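Local coordinates for cupin type-2 domain-containing protein (Streptococcus pyogenes, PDB 1YHF) that is of unknown function but carries a cupin domain, a small beta-barrel fold that in many relatives binds a metal ion or small molecule, at residues 74-79 with 92-97. Residues are numbered along the deposited sequence; the frame is centred on the assembly and turned at random.
Sequences TIDQET and AGIPHA
Ile-75 and Ile-94 cross at about a right angle, meeting through their methyl branches: CG2 of Ile-75 lies 3.9 Å from CG2 of Ile-94. With CG2 anti to the backbone N in both, it is this methyl of each that faces the other. The same Ile-94 methyl sits 3.7 Å from CB of Asp-76, against the start of the type II' hairpin turn (Ile-75 to Glu-78) between strands 70-75 and 78-83. Beside this apolar touch, the ends of strands 70-75 and 96-100 pair antiparallel. Thr-74 N reaches Ala-97 O (2.9 Å) from above the carbonyl plane, whereas Ala-97 N meets Thr-74 O (3.0 Å) on a lone pair. One residue beyond the non-hydrogen-bonded pair Ile-75/His-96, Asp-76 N points almost straight (175°) at Pro-95 O, 2.7 Å away and nearly along its C=O axis. His-96 and Ile-75 share one sheet face, Thr-74 and Ala-97 the other. His-96 holds CG in the crowded position between its backbone N and carbonyl carbon (chi1 47°); its imidazole leads away from 74-79 and meets the His-56 ring edge-to-face, while Ile-75 packs on Ile-88 and Met-90 of the other sheet. Pro-91, Gly-93 and His-96 are spaced consistently with the second cupin motif, whose histidine is a metal ligand in many relatives.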
ATOM      1  N   THR A  74       1.887  -4.046 -12.020  1.00 30.73           N
ATOM      2  CA  THR A  74       1.311  -4.046 -13.356  1.00 31.38           C
ATOM      3  C   THR A  74       0.292  -2.941 -13.409  1.00 31.66           C
ATOM      4  O   THR A  74      -0.538  -2.816 -12.504  1.00 31.60           O
ATOM      5  CB  THR A  74       0.588  -5.380 -13.646  1.00 31.13           C
ATOM      6  OG1 THR A  74       1.499  -6.453 -13.405  1.00 30.88           O
ATOM      7  CG2 THR A  74       0.100  -5.435 -15.079  1.00 32.19           C
ATOM      8  N   ILE A  75       0.379  -2.128 -14.451  1.00 31.30           N
ATOM      9  CA  ILE A  75      -0.600  -1.082 -14.696  1.00 32.01           C
ATOM     10  C   ILE A  75      -1.053  -1.277 -16.134  1.00 32.46           C
ATOM     11  O   ILE A  75      -0.261  -1.114 -17.055  1.00 32.44           O
ATOM     12  CB  ILE A  75      -0.022   0.346 -14.477  1.00 31.57           C
ATOM     13  CG1 ILE A  75       0.478   0.525 -13.040  1.00 30.88           C
ATOM     14  CG2 ILE A  75      -1.065   1.407 -14.839  1.00 31.90           C
ATOM     15  CD1 ILE A  75       1.098   1.902 -12.771  1.00 30.98           C
ATOM     16  N   ASP A  76      -2.318  -1.667 -16.302  1.00 33.74           N
ATOM     17  CA  ASP A  76      -2.863  -2.111 -17.599  1.00 35.60           C
ATOM     18  C   ASP A  76      -2.014  -3.258 -18.149  1.00 36.16           C
ATOM     19  O   ASP A  76      -2.052  -4.363 -17.622  1.00 36.05           O
ATOM     20  CB  ASP A  76      -2.957  -0.953 -18.596  1.00 35.59           C
ATOM     21  CG  ASP A  76      -3.856  -1.267 -19.792  1.00 38.29           C
ATOM     22  OD1 ASP A  76      -4.624  -2.266 -19.765  1.00 40.19           O
ATOM     23  OD2 ASP A  76      -3.788  -0.493 -20.769  1.00 39.25           O
ATOM     24  N   GLN A  77      -1.220  -2.978 -19.177  1.00 37.45           N
ATOM     25  CA  GLN A  77      -0.362  -3.999 -19.776  1.00 38.87           C
ATOM     26  C   GLN A  77       1.006  -4.120 -19.110  1.00 38.56           C
ATOM     27  O   GLN A  77       1.552  -5.225 -19.012  1.00 39.54           O
ATOM     28  CB  GLN A  77      -0.194  -3.753 -21.283  1.00 39.47           C
ATOM     29  CG  GLN A  77       0.659  -2.525 -21.660  1.00 43.65           C
ATOM     30  CD  GLN A  77       2.115  -2.889 -21.984  1.00 47.72           C
ATOM     31  OE1 GLN A  77       2.745  -2.262 -22.839  1.00 49.70           O
ATOM     32  NE2 GLN A  77       2.645  -3.914 -21.309  1.00 48.24           N
ATOM     33  N   GLU A  78       1.538  -2.988 -18.648  1.00 37.28           N
ATOM     34  CA  GLU A  78       2.964  -2.822 -18.384  1.00 36.02           C
ATOM     35  C   GLU A  78       3.372  -3.200 -16.960  1.00 34.63           C
ATOM     36  O   GLU A  78       2.627  -2.961 -16.009  1.00 33.26           O
ATOM     37  CB  GLU A  78       3.339  -1.371 -18.672  1.00 36.35           C
ATOM     38  CG  GLU A  78       4.820  -1.122 -18.846  1.00 38.95           C
ATOM     39  CD  GLU A  78       5.105   0.220 -19.476  1.00 43.56           C
ATOM     40  OE1 GLU A  78       6.211   0.764 -19.233  1.00 45.15           O
ATOM     41  OE2 GLU A  78       4.227   0.737 -20.212  1.00 45.53           O
ATOM     42  N   THR A  79       4.561  -3.782 -16.822  1.00 33.68           N
ATOM     43  CA  THR A  79       5.104  -4.075 -15.485  1.00 33.37           C
ATOM     44  C   THR A  79       6.239  -3.140 -15.073  1.00 32.49           C
ATOM     45  O   THR A  79       7.086  -2.764 -15.875  1.00 32.28           O
ATOM     46  CB  THR A  79       5.565  -5.556 -15.301  1.00 33.42           C
ATOM     47  OG1 THR A  79       6.806  -5.767 -15.982  1.00 35.38           O
ATOM     48  CG2 THR A  79       4.524  -6.513 -15.817  1.00 33.29           C
ATOM     49  N   ALA A  92      -6.181   6.269 -11.613  1.00 29.26           N
ATOM     50  CA  ALA A  92      -7.587   5.916 -11.395  1.00 29.58           C
ATOM     51  C   ALA A  92      -8.185   5.246 -12.621  1.00 29.90           C
ATOM     52  O   ALA A  92      -7.896   5.640 -13.756  1.00 29.85           O
ATOM     53  CB  ALA A  92      -8.409   7.170 -11.031  1.00 29.44           C
ATOM     54  N   GLY A  93      -8.990   4.216 -12.388  1.00 29.91           N
ATOM     55  CA  GLY A  93      -9.763   3.586 -13.470  1.00 30.47           C
ATOM     56  C   GLY A  93      -9.010   2.641 -14.388  1.00 30.37           C
ATOM     57  O   GLY A  93      -9.605   2.066 -15.303  1.00 30.56           O
ATOM     58  N   ILE A  94      -7.704   2.493 -14.154  1.00 29.60           N
ATOM     59  CA  ILE A  94      -6.849   1.612 -14.953  1.00 28.97           C
ATOM     60  C   ILE A  94      -6.507   0.387 -14.103  1.00 29.41           C
ATOM     61  O   ILE A  94      -6.079   0.541 -12.940  1.00 29.01           O
ATOM     62  CB  ILE A  94      -5.538   2.332 -15.428  1.00 29.41           C
ATOM     63  CG1 ILE A  94      -5.846   3.637 -16.180  1.00 28.18           C
ATOM     64  CG2 ILE A  94      -4.656   1.397 -16.290  1.00 27.63           C
ATOM     65  CD1 ILE A  94      -6.464   3.417 -17.543  1.00 32.16           C
ATOM     66  N   PRO A  95      -6.751  -0.833 -14.641  1.00 29.23           N
ATOM     67  CA  PRO A  95      -6.420  -2.022 -13.866  1.00 29.05           C
ATOM     68  C   PRO A  95      -4.945  -2.088 -13.455  1.00 28.93           C
ATOM     69  O   PRO A  95      -4.055  -1.737 -14.238  1.00 29.32           O
ATOM     70  CB  PRO A  95      -6.795  -3.178 -14.809  1.00 28.97           C
ATOM     71  CG  PRO A  95      -7.858  -2.606 -15.679  1.00 29.83           C
ATOM     72  CD  PRO A  95      -7.394  -1.186 -15.922  1.00 29.13           C
ATOM     73  N   HIS A  96      -4.721  -2.517 -12.221  1.00 28.41           N
ATOM     74  CA  HIS A  96      -3.388  -2.739 -11.675  1.00 28.48           C
ATOM     75  C   HIS A  96      -3.364  -3.982 -10.802  1.00 28.63           C
ATOM     76  O   HIS A  96      -4.401  -4.453 -10.320  1.00 28.13           O
ATOM     77  CB  HIS A  96      -2.863  -1.511 -10.891  1.00 27.88           C
ATOM     78  CG  HIS A  96      -3.849  -0.928  -9.922  1.00 29.07           C
ATOM     79  ND1 HIS A  96      -4.188  -1.543  -8.735  1.00 29.65           N
ATOM     80  CD2 HIS A  96      -4.546   0.232  -9.954  1.00 29.48           C
ATOM     81  CE1 HIS A  96      -5.065  -0.796  -8.085  1.00 30.39           C
ATOM     82  NE2 HIS A  96      -5.308   0.283  -8.808  1.00 31.98           N
ATOM     83  N   ALA A  97      -2.164  -4.509 -10.623  1.00 28.80           N
ATOM     84  CA  ALA A  97      -1.928  -5.675  -9.793  1.00 29.21           C
ATOM     85  C   ALA A  97      -0.561  -5.522  -9.165  1.00 28.93           C
ATOM     86  O   ALA A  97       0.269  -4.746  -9.662  1.00 29.34           O
ATOM     87  CB  ALA A  97      -2.020  -6.963 -10.627  1.00 29.18           C
TER